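Local coordinates for stage III sporulation protein AH (Bacillus subtilis, PDB 3TUF) that forms with SpoIIQ an intercellular channel between mother cell and forespore, taking part in engulfment and in the signalling that activates forespore-specific gene expression during sporulation, at residues R96-R100 with L127-E131. Residues are numbered along the deposited sequence; the frame is centred on the assembly and turned at random.
Sequences RSKER and LSEVE
R96 and R100, one helical turn apart, both reach E131 in an antiparallel helical hairpin formed by helices 84-107 and 114-143. The segment axes pass 12.2 Å apart at 156°, a spacing bridged by long side chains. In the salt-bridge network E131 OE2 takes R96 NE at 3.0 Å, through a weak, bent hydrogen bond (149°), and R100 NH1 at 3.2 Å. OE2 lies at the edge of both guanidinium groups, whose planes are steeply turned from the carboxylate. R96 bends at chi2 (-76°) and chi3, which carries its guanidinium across to the second helix; NH2 pairs with E134 on that helix, and NH1 with E154 between the first two strands. Opposite charges extend the network: R100 NE pairs with E129 of the second subunit, and E131 OE1 with K135 of that subunit. A leucine in place of R96 would probably leave E131 OE2 with R100 as its remaining salt-bridge partner on segment 96-100 and deprive E134 and E154 of their shared counter-charge. Van der Waals contacts complete the interface: V130 CG1 meets R96 NH2 obliquely, and R100 crosses L127 with CG 4.1 Å from CD1. The other leucine methyl, L127 CD2, sits over one face of the R96 guanidinium, 3.7 Å from NE.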
loop_
_atom_site.group_PDB
_atom_site.type_symbol
_atom_site.label_atom_id
_atom_site.label_comp_id
_atom_site.label_asym_id
_atom_site.label_seq_id
_atom_site.Cartn_x
_atom_site.Cartn_y
_atom_site.Cartn_z
ATOM N N ARG B 96 6.538 -2.944 8.117
ATOM C CA ARG B 96 7.012 -2.602 6.776
ATOM C C ARG B 96 7.925 -1.370 6.773
ATOM O O ARG B 96 8.963 -1.355 6.110
ATOM C CB ARG B 96 5.829 -2.381 5.831
ATOM C CG ARG B 96 4.842 -3.537 5.792
ATOM C CD ARG B 96 5.382 -4.697 4.971
ATOM N NE ARG B 96 4.561 -4.962 3.794
ATOM C CZ ARG B 96 3.882 -6.087 3.594
ATOM N NH1 ARG B 96 3.924 -7.058 4.495
ATOM N NH2 ARG B 96 3.161 -6.242 2.492
ATOM N N SER B 97 7.525 -0.342 7.515
ATOM C CA SER B 97 8.257 0.942 7.591
ATOM C C SER B 97 9.673 0.733 8.023
ATOM O O SER B 97 10.622 1.220 7.371
ATOM C CB SER B 97 7.670 1.831 8.657
ATOM O OG SER B 97 6.632 2.557 8.091
ATOM N N LYS B 98 9.773 0.035 9.161
ATOM C CA LYS B 98 11.022 -0.331 9.749
ATOM C C LYS B 98 11.814 -1.066 8.729
ATOM O O LYS B 98 12.979 -0.720 8.486
ATOM C CB LYS B 98 10.816 -1.238 10.956
ATOM C CG LYS B 98 10.740 -0.465 12.248
ATOM C CD LYS B 98 10.115 -1.318 13.432
ATOM C CE LYS B 98 8.560 -1.125 13.576
ATOM N NZ LYS B 98 7.857 -2.266 14.268
ATOM N N GLU B 99 11.189 -2.084 8.128
ATOM C CA GLU B 99 11.836 -2.778 7.022
ATOM C C GLU B 99 12.475 -1.852 5.967
ATOM O O GLU B 99 13.695 -1.950 5.734
ATOM C CB GLU B 99 10.855 -3.669 6.342
ATOM C CG GLU B 99 10.937 -5.066 6.771
ATOM C CD GLU B 99 10.685 -5.986 5.583
ATOM O OE1 GLU B 99 11.648 -6.205 4.801
ATOM O OE2 GLU B 99 9.532 -6.461 5.413
ATOM N N ARG B 100 11.667 -0.973 5.348
ATOM C CA ARG B 100 12.159 -0.098 4.272
ATOM C C ARG B 100 13.311 0.713 4.757
ATOM O O ARG B 100 14.308 0.868 4.061
ATOM C CB ARG B 100 11.105 0.886 3.805
ATOM C CG ARG B 100 9.927 0.248 3.138
ATOM C CD ARG B 100 8.991 1.299 2.539
ATOM N NE ARG B 100 8.096 1.981 3.505
ATOM C CZ ARG B 100 6.955 1.468 3.992
ATOM N NH1 ARG B 100 6.545 0.238 3.629
ATOM N NH2 ARG B 100 6.229 2.186 4.837
ATOM N N LEU B 127 9.702 -5.823 -2.079
ATOM C CA LEU B 127 8.759 -5.438 -1.058
ATOM C C LEU B 127 7.662 -4.557 -1.642
ATOM O O LEU B 127 6.482 -4.803 -1.355
ATOM C CB LEU B 127 9.447 -4.709 0.084
ATOM C CG LEU B 127 9.016 -4.964 1.528
ATOM C CD1 LEU B 127 9.127 -3.646 2.154
ATOM C CD2 LEU B 127 7.611 -5.576 1.834
ATOM N N SER B 128 8.049 -3.546 -2.444
ATOM C CA SER B 128 7.082 -2.709 -3.171
ATOM C C SER B 128 6.107 -3.481 -3.983
ATOM O O SER B 128 4.925 -3.117 -4.123
ATOM C CB SER B 128 7.798 -1.906 -4.209
ATOM O OG SER B 128 8.598 -0.990 -3.536
ATOM N N GLU B 129 6.637 -4.496 -4.626
ATOM C CA GLU B 129 5.804 -5.272 -5.477
ATOM C C GLU B 129 4.838 -6.123 -4.671
ATOM O O GLU B 129 3.645 -6.200 -5.028
ATOM C CB GLU B 129 6.646 -6.036 -6.496
ATOM C CG GLU B 129 7.294 -5.048 -7.529
ATOM C CD GLU B 129 6.256 -4.044 -8.199
ATOM O OE1 GLU B 129 5.104 -4.460 -8.465
ATOM O OE2 GLU B 129 6.587 -2.839 -8.457
ATOM N N VAL B 130 5.342 -6.695 -3.564
ATOM C CA VAL B 130 4.509 -7.304 -2.550
ATOM C C VAL B 130 3.444 -6.304 -2.088
ATOM O O VAL B 130 2.237 -6.619 -2.097
ATOM C CB VAL B 130 5.383 -7.771 -1.343
ATOM C CG1 VAL B 130 4.579 -7.877 0.023
ATOM C CG2 VAL B 130 6.098 -9.074 -1.693
ATOM N N GLU B 131 3.881 -5.100 -1.698
ATOM C CA GLU B 131 2.929 -4.040 -1.305
ATOM C C GLU B 131 1.834 -3.868 -2.362
ATOM O O GLU B 131 0.636 -3.848 -2.030
ATOM C CB GLU B 131 3.604 -2.649 -1.081
ATOM C CG GLU B 131 4.696 -2.474 0.041
ATOM C CD GLU B 131 4.111 -2.399 1.479
ATOM O OE1 GLU B 131 2.853 -2.484 1.616
ATOM O OE2 GLU B 131 4.915 -2.247 2.467
#